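Local coordinates for NIF3-related protein (Bacillus cereus, PDB 2GX8) that is of unknown function but, as a NIF3-family protein, binds zinc through a dimetal motif and carries a domain regarded as regulatory, at residues N149-A154 and K325-D330; D305-V310 and G349-D354; E76-A81 and G110-K115. All blocks are in the same frame, centred on the assembly; numbering follows the deposited sequence.

Contact 1: residues N149-A154 and K325-D330; sequences NTEVLA and KFKGAD
Lys-327 reaches from the end of a helix to the backbone of Leu-153, and its ammonium makes the one hydrogen bond across this contact: NZ lies 2.9 Å from Leu-153 O. The approach is bent, with a C=O...N angle of 121°, and the nitrogen sits above the carbonyl plane, 41° out of it. The same oxygen also accepts a bond from Gln-323 NE2, so two side chains from the helix 321-326 region grip it. Val-152 O is almost as near, 3.0 Å from Lys-327 NZ, but its angle is too poor for a hydrogen bond.

The backbone explains where the lysine starts. Gly-328, with positive phi, closes the helix in a Schellman motif, and its N bonds back to Lys-325 O at 2.8 Å. Lys-327, just before it, sends its chain toward 149-154. Bends at chi2 and chi4 curl that chain round so that the ammonium meets the strand where it turns its corner at Leu-153. Here strand 150-168 runs antiparallel to strand 270-280, with Glu-151 bonded to Ile-272 and Leu-153 to Gly-270, so the lysine joins the helix end to the start of a long sheet strand.

Charge adds a looser term. Glu-151 OE1 stands 4.3 Å from Lys-327 NZ, too far for a salt bridge, yet the exposed carboxylate probably still steadies the ammonium electrostatically.

The apolar share is thin. Leu-153 CD1 comes within 4.7 Å of Lys-327 CG, beside the aliphatic part of the lysine, while the rest of the buried leucine packs on Ala-311 and Leu-313 of strand 306-313. The lysine side chain also touches Ile-272 of strand 270-280.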
ATOM      1  N   ASN C 149     -32.149  29.881  -8.621  1.00 60.17           N
ATOM      2  CA  ASN C 149     -30.785  30.362  -8.390  1.00 60.91           C
ATOM      3  C   ASN C 149     -29.860  29.247  -7.927  1.00 59.81           C
ATOM      4  O   ASN C 149     -29.224  29.360  -6.876  1.00 60.38           O
ATOM      5  CB  ASN C 149     -30.780  31.518  -7.365  1.00 61.59           C
ATOM      6  CG  ASN C 149     -31.564  32.719  -7.832  1.00 64.22           C
ATOM      7  OD1 ASN C 149     -32.213  33.404  -7.032  1.00 65.48           O
ATOM      8  ND2 ASN C 149     -31.522  32.981  -9.140  1.00 65.84           N
ATOM      9  N   THR C 150     -29.800  28.166  -8.697  1.00 58.98           N
ATOM     10  CA  THR C 150     -28.970  27.029  -8.300  1.00 58.98           C
ATOM     11  C   THR C 150     -27.485  27.205  -8.606  1.00 58.22           C
ATOM     12  O   THR C 150     -27.110  27.941  -9.525  1.00 56.59           O
ATOM     13  CB  THR C 150     -29.469  25.673  -8.867  1.00 59.07           C
ATOM     14  OG1 THR C 150     -29.450  25.700 -10.296  1.00 60.90           O
ATOM     15  CG2 THR C 150     -30.862  25.360  -8.375  1.00 58.31           C
ATOM     16  N   GLU C 151     -26.670  26.546  -7.785  1.00 57.62           N
ATOM     17  CA  GLU C 151     -25.218  26.505  -7.904  1.00 59.26           C
ATOM     18  C   GLU C 151     -24.764  25.063  -7.745  1.00 58.30           C
ATOM     19  O   GLU C 151     -25.474  24.269  -7.178  1.00 60.08           O
ATOM     20  CB  GLU C 151     -24.579  27.227  -6.740  1.00 59.76           C
ATOM     21  CG  GLU C 151     -24.730  28.687  -6.662  1.00 64.99           C
ATOM     22  CD  GLU C 151     -23.901  29.224  -5.501  1.00 72.96           C
ATOM     23  OE1 GLU C 151     -23.290  28.383  -4.786  1.00 76.62           O
ATOM     24  OE2 GLU C 151     -23.854  30.463  -5.304  1.00 74.18           O
ATOM     25  N   VAL C 152     -23.577  24.719  -8.216  1.00 58.22           N
ATOM     26  CA  VAL C 152     -23.057  23.376  -8.017  1.00 56.31           C
ATOM     27  C   VAL C 152     -22.903  23.167  -6.502  1.00 56.29           C
ATOM     28  O   VAL C 152     -22.516  24.095  -5.764  1.00 55.73           O
ATOM     29  CB  VAL C 152     -21.688  23.152  -8.757  1.00 57.76           C
ATOM     30  CG1 VAL C 152     -21.024  21.877  -8.303  1.00 53.42           C
ATOM     31  CG2 VAL C 152     -21.874  23.115 -10.282  1.00 55.83           C
ATOM     32  N   LEU C 153     -23.240  21.976  -6.018  1.00 54.75           N
ATOM     33  CA  LEU C 153     -23.140  21.739  -4.585  1.00 53.71           C
ATOM     34  C   LEU C 153     -21.695  21.398  -4.194  1.00 54.08           C
ATOM     35  O   LEU C 153     -21.126  22.036  -3.302  1.00 53.50           O
ATOM     36  CB  LEU C 153     -24.101  20.622  -4.140  1.00 53.29           C
ATOM     37  CG  LEU C 153     -23.949  20.123  -2.700  1.00 51.11           C
ATOM     38  CD1 LEU C 153     -24.426  21.213  -1.731  1.00 52.54           C
ATOM     39  CD2 LEU C 153     -24.734  18.857  -2.524  1.00 49.44           C
ATOM     40  N   ALA C 154     -21.129  20.375  -4.841  1.00 51.02           N
ATOM     41  CA  ALA C 154     -19.774  19.933  -4.551  1.00 51.61           C
ATOM     42  C   ALA C 154     -19.007  19.928  -5.860  1.00 51.12           C
ATOM     43  O   ALA C 154     -19.269  19.038  -6.712  1.00 53.55           O
ATOM     44  CB  ALA C 154     -19.771  18.521  -3.952  1.00 50.12           C
ATOM     45  N   LYS C 325     -24.046  21.816   4.360  1.00 56.92           N
ATOM     46  CA  LYS C 325     -24.164  22.734   5.494  1.00 56.49           C
ATOM     47  C   LYS C 325     -23.253  23.963   5.348  1.00 57.76           C
ATOM     48  O   LYS C 325     -23.649  25.085   5.667  1.00 56.97           O
ATOM     49  CB  LYS C 325     -23.850  22.019   6.805  1.00 56.16           C
ATOM     50  CG  LYS C 325     -24.186  22.850   8.051  1.00 52.32           C
ATOM     51  CD  LYS C 325     -25.682  23.062   8.137  1.00 48.84           C
ATOM     52  CE  LYS C 325     -26.081  24.132   9.146  1.00 47.15           C
ATOM     53  NZ  LYS C 325     -27.583  24.139   9.178  1.00 49.69           N
ATOM     54  N   PHE C 326     -22.025  23.752   4.880  1.00 58.57           N
ATOM     55  CA  PHE C 326     -21.094  24.868   4.680  1.00 59.16           C
ATOM     56  C   PHE C 326     -21.718  25.904   3.733  1.00 57.96           C
ATOM     57  O   PHE C 326     -21.682  27.087   4.020  1.00 56.07           O
ATOM     58  CB  PHE C 326     -19.739  24.362   4.152  1.00 60.97           C
ATOM     59  CG  PHE C 326     -18.784  25.466   3.767  1.00 63.90           C
ATOM     60  CD1 PHE C 326     -18.383  25.626   2.429  1.00 66.94           C
ATOM     61  CD2 PHE C 326     -18.301  26.358   4.732  1.00 64.88           C
ATOM     62  CE1 PHE C 326     -17.503  26.633   2.058  1.00 66.90           C
ATOM     63  CE2 PHE C 326     -17.424  27.383   4.378  1.00 66.19           C
ATOM     64  CZ  PHE C 326     -17.021  27.526   3.038  1.00 66.54           C
ATOM     65  N   LYS C 327     -22.287  25.431   2.616  1.00 56.78           N
ATOM     66  CA  LYS C 327     -23.005  26.264   1.650  1.00 55.94           C
ATOM     67  C   LYS C 327     -24.350  26.803   2.203  1.00 55.63           C
ATOM     68  O   LYS C 327     -25.083  27.508   1.504  1.00 55.24           O
ATOM     69  CB  LYS C 327     -23.279  25.479   0.379  1.00 55.80           C
ATOM     70  CG  LYS C 327     -22.059  24.980  -0.368  1.00 58.19           C
ATOM     71  CD  LYS C 327     -21.343  26.100  -1.046  1.00 63.64           C
ATOM     72  CE  LYS C 327     -20.398  25.587  -2.120  1.00 70.12           C
ATOM     73  NZ  LYS C 327     -21.083  24.983  -3.324  1.00 67.65           N
ATOM     74  N   GLY C 328     -24.700  26.443   3.433  1.00 54.45           N
ATOM     75  CA  GLY C 328     -25.900  26.990   4.062  1.00 54.04           C
ATOM     76  C   GLY C 328     -27.259  26.337   3.878  1.00 53.59           C
ATOM     77  O   GLY C 328     -28.262  26.953   4.201  1.00 54.52           O
ATOM     78  N   ALA C 329     -27.309  25.099   3.402  1.00 53.23           N
ATOM     79  CA  ALA C 329     -28.576  24.399   3.211  1.00 52.55           C
ATOM     80  C   ALA C 329     -29.301  24.272   4.518  1.00 52.72           C
ATOM     81  O   ALA C 329     -28.687  24.193   5.587  1.00 53.01           O
ATOM     82  CB  ALA C 329     -28.334  22.998   2.613  1.00 52.08           C
ATOM     83  N   ASP C 330     -30.625  24.285   4.422  1.00 54.44           N
ATOM     84  CA  ASP C 330     -31.526  24.131   5.560  1.00 53.68           C
ATOM     85  C   ASP C 330     -31.930  22.668   5.597  1.00 55.27           C
ATOM     86  O   ASP C 330     -32.238  22.132   6.671  1.00 57.20           O
ATOM     87  CB  ASP C 330     -32.785  24.982   5.373  1.00 53.32           C
ATOM     88  CG  ASP C 330     -32.534  26.459   5.583  1.00 54.55           C
ATOM     89  OD1 ASP C 330     -31.827  26.820   6.556  1.00 55.81           O
ATOM     90  OD2 ASP C 330     -33.076  27.269   4.793  1.00 52.93           O
TER

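Contact 2: residues D305-V310 and G349-D354; sequences DKVRKV and GLNIVD
Asn-351 turns its amide toward segment 305-310, and its nitrogen is the atom that touches there. ND2 has two carbon neighbours, Val-307 CG1 at 3.8 Å and Asp-305 CB at 4.0 Å. The side chains of Val-307 and Asn-351 cross obliquely, only one methyl of the valine coming close. That methyl, CG1, is set beside the backbone N by a chi1 of -59°, which brings it up to the amide.

Asp-305 offers its CB to the asparagine nitrogen while its carboxylate reaches past, toward the oxygen end of the amide. A water closes the distance there, 2.6 Å from Asp-305 OD2 and 3.0 Å from Asn-351 OD1, donating a hydrogen to each.

Strands 306-313 and 351-354 are not neighbours in the sheet. Strand 331-335 runs between them, parallel to both, so these side chains meet across an intervening strand, near its start. Helix 281-292 packs against them, Phe-284 on Val-307 and Leu-281 on Asn-351. Gly-349 ends the preceding helix 339-348 in a Schellman motif, just ahead of the asparagine's strand.

No direct hydrogen bond joins the two segments. Asp-305 OD2 and Asn-351 OD1 are both acceptors, about 4.3 Å apart, and would repel if brought together without a donor between them; the water supplies both hydrogens. As modelled, the amide oxygen takes one of these, and the amide nitrogen faces carbon of Val-307 and Asp-305.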
ATOM      1  N   ASP C 305     -39.256  22.667  11.707  1.00 63.29           N
ATOM      2  CA  ASP C 305     -38.195  23.631  11.433  1.00 63.74           C
ATOM      3  C   ASP C 305     -38.438  24.262  10.081  1.00 62.70           C
ATOM      4  O   ASP C 305     -38.978  23.630   9.185  1.00 62.68           O
ATOM      5  CB  ASP C 305     -36.806  22.967  11.471  1.00 64.69           C
ATOM      6  CG  ASP C 305     -36.296  22.738  12.903  1.00 67.42           C
ATOM      7  OD1 ASP C 305     -36.963  23.188  13.875  1.00 70.47           O
ATOM      8  OD2 ASP C 305     -35.217  22.126  13.057  1.00 68.46           O
ATOM      9  N   LYS C 306     -38.056  25.517   9.943  1.00 62.14           N
ATOM     10  CA  LYS C 306     -38.240  26.205   8.682  1.00 61.59           C
ATOM     11  C   LYS C 306     -37.144  25.871   7.654  1.00 61.27           C
ATOM     12  O   LYS C 306     -35.956  25.786   7.994  1.00 61.13           O
ATOM     13  CB  LYS C 306     -38.304  27.702   8.941  1.00 62.64           C
ATOM     14  CG  LYS C 306     -39.533  28.157   9.755  1.00 62.75           C
ATOM     15  CD  LYS C 306     -40.794  27.787   9.006  1.00 64.56           C
ATOM     16  CE  LYS C 306     -42.019  28.466   9.550  1.00 70.00           C
ATOM     17  NZ  LYS C 306     -43.202  28.065   8.735  1.00 71.82           N
ATOM     18  N   VAL C 307     -37.542  25.627   6.409  1.00 59.74           N
ATOM     19  CA  VAL C 307     -36.554  25.397   5.374  1.00 59.64           C
ATOM     20  C   VAL C 307     -36.791  26.315   4.189  1.00 59.53           C
ATOM     21  O   VAL C 307     -37.925  26.475   3.720  1.00 57.66           O
ATOM     22  CB  VAL C 307     -36.454  23.938   4.885  1.00 59.36           C
ATOM     23  CG1 VAL C 307     -36.113  22.978   6.039  1.00 61.24           C
ATOM     24  CG2 VAL C 307     -37.706  23.487   4.157  1.00 59.39           C
ATOM     25  N   ARG C 308     -35.691  26.896   3.706  1.00 59.60           N
ATOM     26  CA  ARG C 308     -35.721  27.812   2.576  1.00 59.72           C
ATOM     27  C   ARG C 308     -34.702  27.398   1.501  1.00 57.85           C
ATOM     28  O   ARG C 308     -35.070  27.257   0.329  1.00 57.12           O
ATOM     29  CB  ARG C 308     -35.490  29.246   3.051  1.00 60.00           C
ATOM     30  CG  ARG C 308     -35.298  30.264   1.931  1.00 65.61           C
ATOM     31  CD  ARG C 308     -36.586  30.648   1.199  1.00 74.11           C
ATOM     32  NE  ARG C 308     -36.373  31.893   0.450  1.00 79.53           N
ATOM     33  CZ  ARG C 308     -37.227  32.404  -0.431  1.00 82.33           C
ATOM     34  NH1 ARG C 308     -38.368  31.771  -0.700  1.00 84.71           N
ATOM     35  NH2 ARG C 308     -36.934  33.539  -1.057  1.00 81.98           N
ATOM     36  N   LYS C 309     -33.431  27.231   1.859  1.00 56.49           N
ATOM     37  CA  LYS C 309     -32.515  26.740   0.825  1.00 55.33           C
ATOM     38  C   LYS C 309     -32.287  25.260   0.948  1.00 54.79           C
ATOM     39  O   LYS C 309     -32.058  24.730   2.033  1.00 54.76           O
ATOM     40  CB  LYS C 309     -31.223  27.538   0.656  1.00 55.20           C
ATOM     41  CG  LYS C 309     -30.121  27.295   1.619  1.00 55.57           C
ATOM     42  CD  LYS C 309     -28.949  28.257   1.352  1.00 55.73           C
ATOM     43  CE  LYS C 309     -28.292  28.062  -0.004  1.00 54.91           C
ATOM     44  NZ  LYS C 309     -27.133  29.008  -0.168  1.00 48.97           N
ATOM     45  N   VAL C 310     -32.331  24.617  -0.217  1.00 54.49           N
ATOM     46  CA  VAL C 310     -32.291  23.188  -0.364  1.00 52.50           C
ATOM     47  C   VAL C 310     -31.106  22.713  -1.198  1.00 54.12           C
ATOM     48  O   VAL C 310     -30.811  23.272  -2.255  1.00 54.76           O
ATOM     49  CB  VAL C 310     -33.564  22.738  -1.123  1.00 51.10           C
ATOM     50  CG1 VAL C 310     -33.578  21.231  -1.370  1.00 50.83           C
ATOM     51  CG2 VAL C 310     -34.828  23.195  -0.401  1.00 48.95           C
ATOM     52  N   GLY C 349     -26.582  20.332  12.248  1.00 56.03           N
ATOM     53  CA  GLY C 349     -27.793  21.151  12.220  1.00 55.87           C
ATOM     54  C   GLY C 349     -28.408  21.095  10.820  1.00 55.74           C
ATOM     55  O   GLY C 349     -29.095  22.017  10.408  1.00 55.57           O
ATOM     56  N   LEU C 350     -28.160  19.999  10.086  1.00 55.14           N
ATOM     57  CA  LEU C 350     -28.674  19.821   8.731  1.00 53.98           C
ATOM     58  C   LEU C 350     -29.856  18.849   8.656  1.00 54.92           C
ATOM     59  O   LEU C 350     -29.757  17.693   9.096  1.00 57.35           O
ATOM     60  CB  LEU C 350     -27.554  19.300   7.814  1.00 54.53           C
ATOM     61  CG  LEU C 350     -27.886  19.061   6.347  1.00 52.78           C
ATOM     62  CD1 LEU C 350     -28.081  20.372   5.608  1.00 50.16           C
ATOM     63  CD2 LEU C 350     -26.757  18.263   5.704  1.00 52.62           C
ATOM     64  N   ASN C 351     -30.967  19.297   8.081  1.00 53.63           N
ATOM     65  CA  ASN C 351     -32.102  18.434   7.896  1.00 51.44           C
ATOM     66  C   ASN C 351     -31.880  17.607   6.645  1.00 51.80           C
ATOM     67  O   ASN C 351     -31.089  17.985   5.785  1.00 49.34           O
ATOM     68  CB  ASN C 351     -33.351  19.260   7.752  1.00 53.45           C
ATOM     69  CG  ASN C 351     -33.665  20.035   8.998  1.00 51.78           C
ATOM     70  OD1 ASN C 351     -33.236  19.673  10.102  1.00 53.86           O
ATOM     71  ND2 ASN C 351     -34.434  21.079   8.844  1.00 53.62           N
ATOM     72  N   ILE C 352     -32.576  16.481   6.550  1.00 50.60           N
ATOM     73  CA  ILE C 352     -32.405  15.601   5.425  1.00 50.44           C
ATOM     74  C   ILE C 352     -33.721  15.007   5.038  1.00 50.20           C
ATOM     75  O   ILE C 352     -34.535  14.713   5.891  1.00 50.85           O
ATOM     76  CB  ILE C 352     -31.452  14.415   5.774  1.00 51.40           C
ATOM     77  CG1 ILE C 352     -30.185  14.944   6.462  1.00 54.18           C
ATOM     78  CG2 ILE C 352     -31.167  13.528   4.549  1.00 52.31           C
ATOM     79  CD1 ILE C 352     -28.951  14.463   5.884  1.00 58.06           C
ATOM     80  N   VAL C 353     -33.951  14.895   3.740  1.00 49.56           N
ATOM     81  CA  VAL C 353     -35.075  14.132   3.245  1.00 48.62           C
ATOM     82  C   VAL C 353     -34.443  13.112   2.290  1.00 48.47           C
ATOM     83  O   VAL C 353     -33.718  13.494   1.416  1.00 49.27           O
ATOM     84  CB  VAL C 353     -36.070  14.964   2.483  1.00 46.82           C
ATOM     85  CG1 VAL C 353     -37.137  14.054   1.972  1.00 42.79           C
ATOM     86  CG2 VAL C 353     -36.702  16.088   3.419  1.00 48.36           C
ATOM     87  N   ASP C 354     -34.736  11.831   2.471  1.00 49.62           N
ATOM     88  CA  ASP C 354     -34.168  10.744   1.664  1.00 50.26           C
ATOM     89  C   ASP C 354     -35.338  10.130   0.928  1.00 50.68           C
ATOM     90  O   ASP C 354     -36.054   9.298   1.471  1.00 52.47           O
ATOM     91  CB  ASP C 354     -33.505   9.697   2.570  1.00 47.24           C
ATOM     92  CG  ASP C 354     -32.847   8.558   1.813  1.00 54.29           C
ATOM     93  OD1 ASP C 354     -33.052   8.411   0.592  1.00 53.50           O
ATOM     94  OD2 ASP C 354     -32.073   7.786   2.440  1.00 57.11           O
TER
HETATM   95  O   HOH W   1     -34.136  19.794  12.929  1.00 48.34           O

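Contact 3: residues E76-A81 and G110-K115; sequences EVVDEA and GKIIEK
Lys-115 NZ is held by two carboxylates, one from Asp-79 and one from Glu-75, both on the neighbouring helix. The bond to Asp-79 OD1 is 2.9 Å long and uses the oxygen's syn lone pair, on the side of the other carboxylate oxygen; Glu-75 OE2 makes the second salt bridge. The lysine and aspartate side chains cross at about a right angle, and Asp-79 OD1 also lies along the end of the lysine chain, 3.4 Å from Lys-115 CD and 3.6 Å from its CE. Sharing one ammonium between two acids probably fixes its position and offsets the repulsion between them.

The lysine gets there by a mostly extended path. CG stands opposite the backbone N (chi1 -180°), and a single bend at chi3 (-79°) turns the end of the chain toward Asp-79.

Both helices belong to consecutive beta-alpha-beta units of the mixed sheet: helix 75-84 links strand 66-70 to strand 88-91, and helix 108-118 leads on to strand 122-125, these three strands being parallel and adjacent. The helix segments accordingly run nearly parallel, 13° apart, with axes 10.1 Å from each other. Strand 88-91 leads directly to the zinc ligands His-92 and His-93.

Beneath the salt bridge the contact is apolar. Val-78 CG1 packs against the lysine stem, 3.6 Å from Lys-115 CG, the valine and the stem lying side by side and running opposite ways. The other methyl, Val-78 CG2, meets Ile-112 CG2 at 4.0 Å, where the side chains cross. Ile-112 also packs on Met-347 of a third subunit, while Ile-113 and Glu-114 touch Ile-103 and Ile-117 of a second.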
ATOM      1  N   GLU C  76     -35.622  -7.239 -16.760  1.00 60.25           N
ATOM      2  CA  GLU C  76     -36.898  -6.748 -17.276  1.00 60.27           C
ATOM      3  C   GLU C  76     -36.669  -5.570 -18.204  1.00 59.06           C
ATOM      4  O   GLU C  76     -37.444  -5.367 -19.136  1.00 59.36           O
ATOM      5  CB  GLU C  76     -37.884  -6.371 -16.161  1.00 60.82           C
ATOM      6  CG  GLU C  76     -38.480  -7.527 -15.344  1.00 66.39           C
ATOM      7  CD  GLU C  76     -37.509  -8.162 -14.329  1.00 75.20           C
ATOM      8  OE1 GLU C  76     -36.478  -7.540 -13.979  1.00 75.67           O
ATOM      9  OE2 GLU C  76     -37.791  -9.297 -13.864  1.00 79.84           O
ATOM     10  N   VAL C  77     -35.622  -4.789 -17.940  1.00 57.96           N
ATOM     11  CA  VAL C  77     -35.255  -3.649 -18.808  1.00 56.44           C
ATOM     12  C   VAL C  77     -34.728  -4.167 -20.164  1.00 56.85           C
ATOM     13  O   VAL C  77     -35.029  -3.590 -21.221  1.00 55.83           O
ATOM     14  CB  VAL C  77     -34.227  -2.682 -18.138  1.00 55.80           C
ATOM     15  CG1 VAL C  77     -33.617  -1.722 -19.162  1.00 54.33           C
ATOM     16  CG2 VAL C  77     -34.860  -1.915 -17.000  1.00 54.48           C
ATOM     17  N   VAL C  78     -33.961  -5.267 -20.122  1.00 56.37           N
ATOM     18  CA  VAL C  78     -33.438  -5.904 -21.330  1.00 55.72           C
ATOM     19  C   VAL C  78     -34.607  -6.502 -22.144  1.00 56.89           C
ATOM     20  O   VAL C  78     -34.621  -6.382 -23.374  1.00 57.44           O
ATOM     21  CB  VAL C  78     -32.309  -6.956 -21.032  1.00 55.96           C
ATOM     22  CG1 VAL C  78     -31.716  -7.481 -22.326  1.00 55.37           C
ATOM     23  CG2 VAL C  78     -31.175  -6.339 -20.228  1.00 50.92           C
ATOM     24  N   ASP C  79     -35.590  -7.114 -21.468  1.00 57.16           N
ATOM     25  CA  ASP C  79     -36.778  -7.642 -22.156  1.00 58.22           C
ATOM     26  C   ASP C  79     -37.471  -6.501 -22.898  1.00 58.20           C
ATOM     27  O   ASP C  79     -38.018  -6.707 -23.981  1.00 58.66           O
ATOM     28  CB  ASP C  79     -37.826  -8.253 -21.203  1.00 58.43           C
ATOM     29  CG  ASP C  79     -37.387  -9.556 -20.553  1.00 61.15           C
ATOM     30  OD1 ASP C  79     -36.463 -10.244 -21.052  1.00 63.21           O
ATOM     31  OD2 ASP C  79     -38.015  -9.904 -19.529  1.00 62.54           O
ATOM     32  N   GLU C  80     -37.454  -5.308 -22.299  1.00 58.02           N
ATOM     33  CA  GLU C  80     -38.112  -4.130 -22.876  1.00 57.76           C
ATOM     34  C   GLU C  80     -37.416  -3.666 -24.150  1.00 57.41           C
ATOM     35  O   GLU C  80     -38.059  -3.252 -25.116  1.00 56.94           O
ATOM     36  CB  GLU C  80     -38.138  -2.994 -21.866  1.00 57.48           C
ATOM     37  CG  GLU C  80     -38.994  -1.813 -22.291  1.00 59.29           C
ATOM     38  CD  GLU C  80     -38.915  -0.652 -21.323  1.00 60.23           C
ATOM     39  OE1 GLU C  80     -39.919   0.088 -21.205  1.00 61.53           O
ATOM     40  OE2 GLU C  80     -37.857  -0.497 -20.667  1.00 60.40           O
ATOM     41  N   ALA C  81     -36.089  -3.753 -24.134  1.00 56.59           N
ATOM     42  CA  ALA C  81     -35.273  -3.365 -25.259  1.00 56.12           C
ATOM     43  C   ALA C  81     -35.519  -4.316 -26.438  1.00 56.17           C
ATOM     44  O   ALA C  81     -35.455  -3.908 -27.601  1.00 56.98           O
ATOM     45  CB  ALA C  81     -33.820  -3.362 -24.859  1.00 55.96           C
ATOM     46  N   GLY C 110     -25.674 -13.050 -14.209  1.00 56.88           N
ATOM     47  CA  GLY C 110     -25.048 -13.620 -15.405  1.00 54.85           C
ATOM     48  C   GLY C 110     -26.063 -13.774 -16.522  1.00 55.91           C
ATOM     49  O   GLY C 110     -25.709 -13.691 -17.691  1.00 56.83           O
ATOM     50  N   LYS C 111     -27.326 -13.995 -16.157  1.00 55.78           N
ATOM     51  CA  LYS C 111     -28.423 -14.112 -17.104  1.00 54.38           C
ATOM     52  C   LYS C 111     -28.716 -12.790 -17.825  1.00 54.95           C
ATOM     53  O   LYS C 111     -29.241 -12.792 -18.933  1.00 55.96           O
ATOM     54  CB  LYS C 111     -29.698 -14.553 -16.380  1.00 54.65           C
ATOM     55  CG  LYS C 111     -29.788 -16.010 -16.015  1.00 52.47           C
ATOM     56  CD  LYS C 111     -31.092 -16.245 -15.295  1.00 53.06           C
ATOM     57  CE  LYS C 111     -31.419 -17.713 -15.257  1.00 56.83           C
ATOM     58  NZ  LYS C 111     -30.246 -18.486 -14.827  1.00 60.67           N
ATOM     59  N   ILE C 112     -28.398 -11.668 -17.197  1.00 55.10           N
ATOM     60  CA  ILE C 112     -28.614 -10.353 -17.820  1.00 54.68           C
ATOM     61  C   ILE C 112     -27.577 -10.160 -18.900  1.00 55.61           C
ATOM     62  O   ILE C 112     -27.902  -9.788 -20.025  1.00 56.14           O
ATOM     63  CB  ILE C 112     -28.490  -9.185 -16.805  1.00 54.89           C
ATOM     64  CG1 ILE C 112     -29.571  -9.291 -15.729  1.00 51.74           C
ATOM     65  CG2 ILE C 112     -28.648  -7.843 -17.538  1.00 57.23           C
ATOM     66  CD1 ILE C 112     -29.402  -8.315 -14.579  1.00 53.51           C
ATOM     67  N   ILE C 113     -26.323 -10.432 -18.552  1.00 55.95           N
ATOM     68  CA  ILE C 113     -25.206 -10.340 -19.509  1.00 56.12           C
ATOM     69  C   ILE C 113     -25.446 -11.300 -20.682  1.00 56.80           C
ATOM     70  O   ILE C 113     -25.239 -10.949 -21.851  1.00 56.80           O
ATOM     71  CB  ILE C 113     -23.886 -10.666 -18.786  1.00 55.96           C
ATOM     72  CG1 ILE C 113     -23.622  -9.601 -17.711  1.00 54.06           C
ATOM     73  CG2 ILE C 113     -22.711 -10.686 -19.739  1.00 53.13           C
ATOM     74  CD1 ILE C 113     -22.468  -9.955 -16.840  1.00 53.16           C
ATOM     75  N   GLU C 114     -25.902 -12.508 -20.358  1.00 57.43           N
ATOM     76  CA  GLU C 114     -26.215 -13.546 -21.372  1.00 57.35           C
ATOM     77  C   GLU C 114     -27.335 -13.090 -22.302  1.00 56.84           C
ATOM     78  O   GLU C 114     -27.250 -13.243 -23.525  1.00 59.06           O
ATOM     79  CB  GLU C 114     -26.631 -14.839 -20.669  1.00 55.84           C
ATOM     80  CG  GLU C 114     -27.090 -15.953 -21.601  1.00 57.07           C
ATOM     81  CD  GLU C 114     -27.549 -17.204 -20.859  1.00 58.24           C
ATOM     82  OE1 GLU C 114     -28.327 -17.055 -19.897  1.00 58.61           O
ATOM     83  OE2 GLU C 114     -27.147 -18.329 -21.249  1.00 57.55           O
ATOM     84  N   LYS C 115     -28.393 -12.534 -21.724  1.00 57.21           N
ATOM     85  CA  LYS C 115     -29.512 -12.047 -22.513  1.00 56.82           C
ATOM     86  C   LYS C 115     -29.057 -10.920 -23.460  1.00 57.08           C
ATOM     87  O   LYS C 115     -29.454 -10.902 -24.631  1.00 57.10           O
ATOM     88  CB  LYS C 115     -30.666 -11.632 -21.606  1.00 56.27           C
ATOM     89  CG  LYS C 115     -31.891 -11.114 -22.335  1.00 58.38           C
ATOM     90  CD  LYS C 115     -33.162 -11.122 -21.451  1.00 57.59           C
ATOM     91  CE  LYS C 115     -33.750 -12.539 -21.385  1.00 59.15           C
ATOM     92  NZ  LYS C 115     -34.956 -12.648 -20.526  1.00 61.41           N
TER

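Contacts 1 and 2 are neighbours, their centres 11 Å apart, and both reach the same mixed sheet, contact 1 through strand 150-168 and contact 2 through strands 306-313 and 351-354. They join directly at Asp-330: its N probably bonds to Lys-309 O, 2.8 Å away. Contact 3 belongs to the other sheet, about 39 Å from either between centres, and lies next to other subunits, which the first two do not touch. Contact 2 is the buried one, using a water and an amide, whereas contacts 1 and 3 are partly buried and each turn on a lysine. In contact 1 that lysine serves a backbone carbonyl; in contact 3 it answers carboxylates over an apolar floor.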